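Local coordinates for VP5 (Halorubrum pleomorphic virus 2, PDB 6QGI), which is a viral envelope protein that probably drives fusion of the virus membrane with that of its archaeal host, at residues 247-252 and 472-477. Sequence-based numbering, arbitrary orientation.
Sequences STWVSN and NYITQE
Trp-249, near the C-terminal end of helix 225-253, faces the turn at Asn-472, with the two CA atoms 8.1 Å apart. A tryptophan of this helix packs against the loop 472-475 that leads into helix 476-496, and Thr-475 is the N-cap of that second helix. The contact ties helix 225-253, beside helix 66-86, to the lead-in of helix 476-496, the last modelled helix. All the close contacts are made by the indole of Trp-249. CG of Trp-249 lies anti to the backbone N (chi1 -172°), which sends the ring out from the helix toward the loop. Trp-249 NE1 donates to Asn-472 O at 2.8 Å. The N-H...O angle is 145°, and the oxygen sits 17° out of the ring plane. The same oxygen also accepts from Lys-78 NZ of helix 66-86, so two donors hold it. Lys-78, Ala-81 and Ile-82 of that helix also touch the indole. Further round the ring edge, Trp-249 CZ2 lies 3.5 Å from Tyr-473 O, which accepts a hydrogen bond from Trp-479 NE1. Ile-474 adds a small apolar contact. Its CG2 branch comes obliquely to the pyrrole part of the indole, 3.6 Å from Trp-249 NE1 and 4.1 Å from CE2 of the same ring.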
# COMPACT_ATOMS: atom_id res chain seq x y z
N SER A 247 12.84 -27.68 -7.32
CA SER A 247 13.68 -28.89 -7.27
C SER A 247 12.85 -30.12 -7.62
O SER A 247 13.38 -31.07 -8.21
CB SER A 247 14.33 -29.05 -5.90
OG SER A 247 15.29 -30.10 -5.91
N THR A 248 11.55 -30.10 -7.26
CA THR A 248 10.57 -31.14 -7.56
C THR A 248 10.14 -30.98 -9.02
O THR A 248 10.10 -31.97 -9.75
CB THR A 248 9.40 -31.08 -6.56
OG1 THR A 248 9.91 -31.21 -5.23
CG2 THR A 248 8.35 -32.16 -6.80
N TRP A 249 9.86 -29.73 -9.46
CA TRP A 249 9.44 -29.39 -10.82
C TRP A 249 10.48 -29.83 -11.85
O TRP A 249 10.10 -30.43 -12.85
CB TRP A 249 9.15 -27.88 -10.96
CG TRP A 249 8.53 -27.52 -12.28
CD1 TRP A 249 7.20 -27.54 -12.59
CD2 TRP A 249 9.21 -27.13 -13.48
NE1 TRP A 249 7.01 -27.21 -13.91
CE2 TRP A 249 8.23 -26.92 -14.47
CE3 TRP A 249 10.56 -26.94 -13.81
CZ2 TRP A 249 8.55 -26.53 -15.77
CZ3 TRP A 249 10.88 -26.54 -15.10
CH2 TRP A 249 9.89 -26.35 -16.07
N VAL A 250 11.77 -29.57 -11.60
CA VAL A 250 12.90 -29.95 -12.46
C VAL A 250 12.96 -31.48 -12.57
O VAL A 250 13.05 -31.99 -13.69
CB VAL A 250 14.25 -29.33 -11.98
CG1 VAL A 250 15.43 -29.89 -12.76
CG2 VAL A 250 14.23 -27.80 -12.09
N SER A 251 12.84 -32.20 -11.44
CA SER A 251 12.87 -33.67 -11.39
C SER A 251 11.71 -34.31 -12.17
O SER A 251 11.90 -35.38 -12.75
CB SER A 251 12.84 -34.16 -9.95
OG SER A 251 14.06 -33.86 -9.29
N ASN A 252 10.53 -33.67 -12.19
CA ASN A 252 9.35 -34.19 -12.89
C ASN A 252 9.37 -33.88 -14.40
O ASN A 252 8.78 -34.63 -15.18
CB ASN A 252 8.06 -33.62 -12.28
CG ASN A 252 7.86 -33.86 -10.79
OD1 ASN A 252 8.56 -34.65 -10.15
ND2 ASN A 252 6.90 -33.15 -10.21
N ASN A 472 2.86 -27.97 -12.68
CA ASN A 472 2.22 -27.26 -13.79
C ASN A 472 3.22 -26.47 -14.68
O ASN A 472 4.41 -26.43 -14.40
CB ASN A 472 1.10 -26.34 -13.29
CG ASN A 472 1.50 -25.26 -12.35
OD1 ASN A 472 2.67 -24.96 -12.18
ND2 ASN A 472 0.51 -24.69 -11.72
N TYR A 473 2.69 -25.85 -15.78
CA TYR A 473 3.39 -25.06 -16.81
C TYR A 473 4.50 -25.91 -17.44
O TYR A 473 5.67 -25.53 -17.52
CB TYR A 473 3.90 -23.72 -16.24
CG TYR A 473 2.78 -22.74 -16.01
CD1 TYR A 473 2.36 -21.88 -17.02
CD2 TYR A 473 2.09 -22.71 -14.79
CE1 TYR A 473 1.29 -21.01 -16.82
CE2 TYR A 473 1.06 -21.79 -14.57
CZ TYR A 473 0.66 -20.95 -15.59
OH TYR A 473 -0.37 -20.07 -15.42
N ILE A 474 4.07 -27.10 -17.90
CA ILE A 474 4.90 -28.12 -18.54
C ILE A 474 4.49 -28.27 -20.01
O ILE A 474 5.04 -29.11 -20.72
CB ILE A 474 4.82 -29.46 -17.75
CG1 ILE A 474 3.38 -30.04 -17.72
CG2 ILE A 474 5.38 -29.28 -16.33
CD1 ILE A 474 3.26 -31.55 -17.38
N THR A 475 3.52 -27.45 -20.47
CA THR A 475 3.02 -27.43 -21.85
C THR A 475 3.10 -26.01 -22.40
O THR A 475 3.05 -25.05 -21.64
CB THR A 475 1.57 -27.99 -21.97
OG1 THR A 475 0.62 -27.01 -21.54
CG2 THR A 475 1.37 -29.31 -21.23
N GLN A 476 3.21 -25.89 -23.74
CA GLN A 476 3.28 -24.63 -24.48
C GLN A 476 1.98 -23.83 -24.33
O GLN A 476 2.04 -22.62 -24.11
CB GLN A 476 3.58 -24.90 -25.97
CG GLN A 476 3.89 -23.65 -26.81
CD GLN A 476 5.23 -23.05 -26.49
OE1 GLN A 476 6.28 -23.64 -26.76
NE2 GLN A 476 5.22 -21.86 -25.91
N GLU A 477 0.82 -24.52 -24.42
CA GLU A 477 -0.53 -23.94 -24.29
C GLU A 477 -0.64 -23.14 -22.99
O GLU A 477 -1.06 -21.98 -23.03
CB GLU A 477 -1.59 -25.06 -24.35
CG GLU A 477 -3.02 -24.55 -24.46
CD GLU A 477 -4.13 -25.60 -24.44
OE1 GLU A 477 -3.84 -26.78 -24.13
OE2 GLU A 477 -5.29 -25.23 -24.73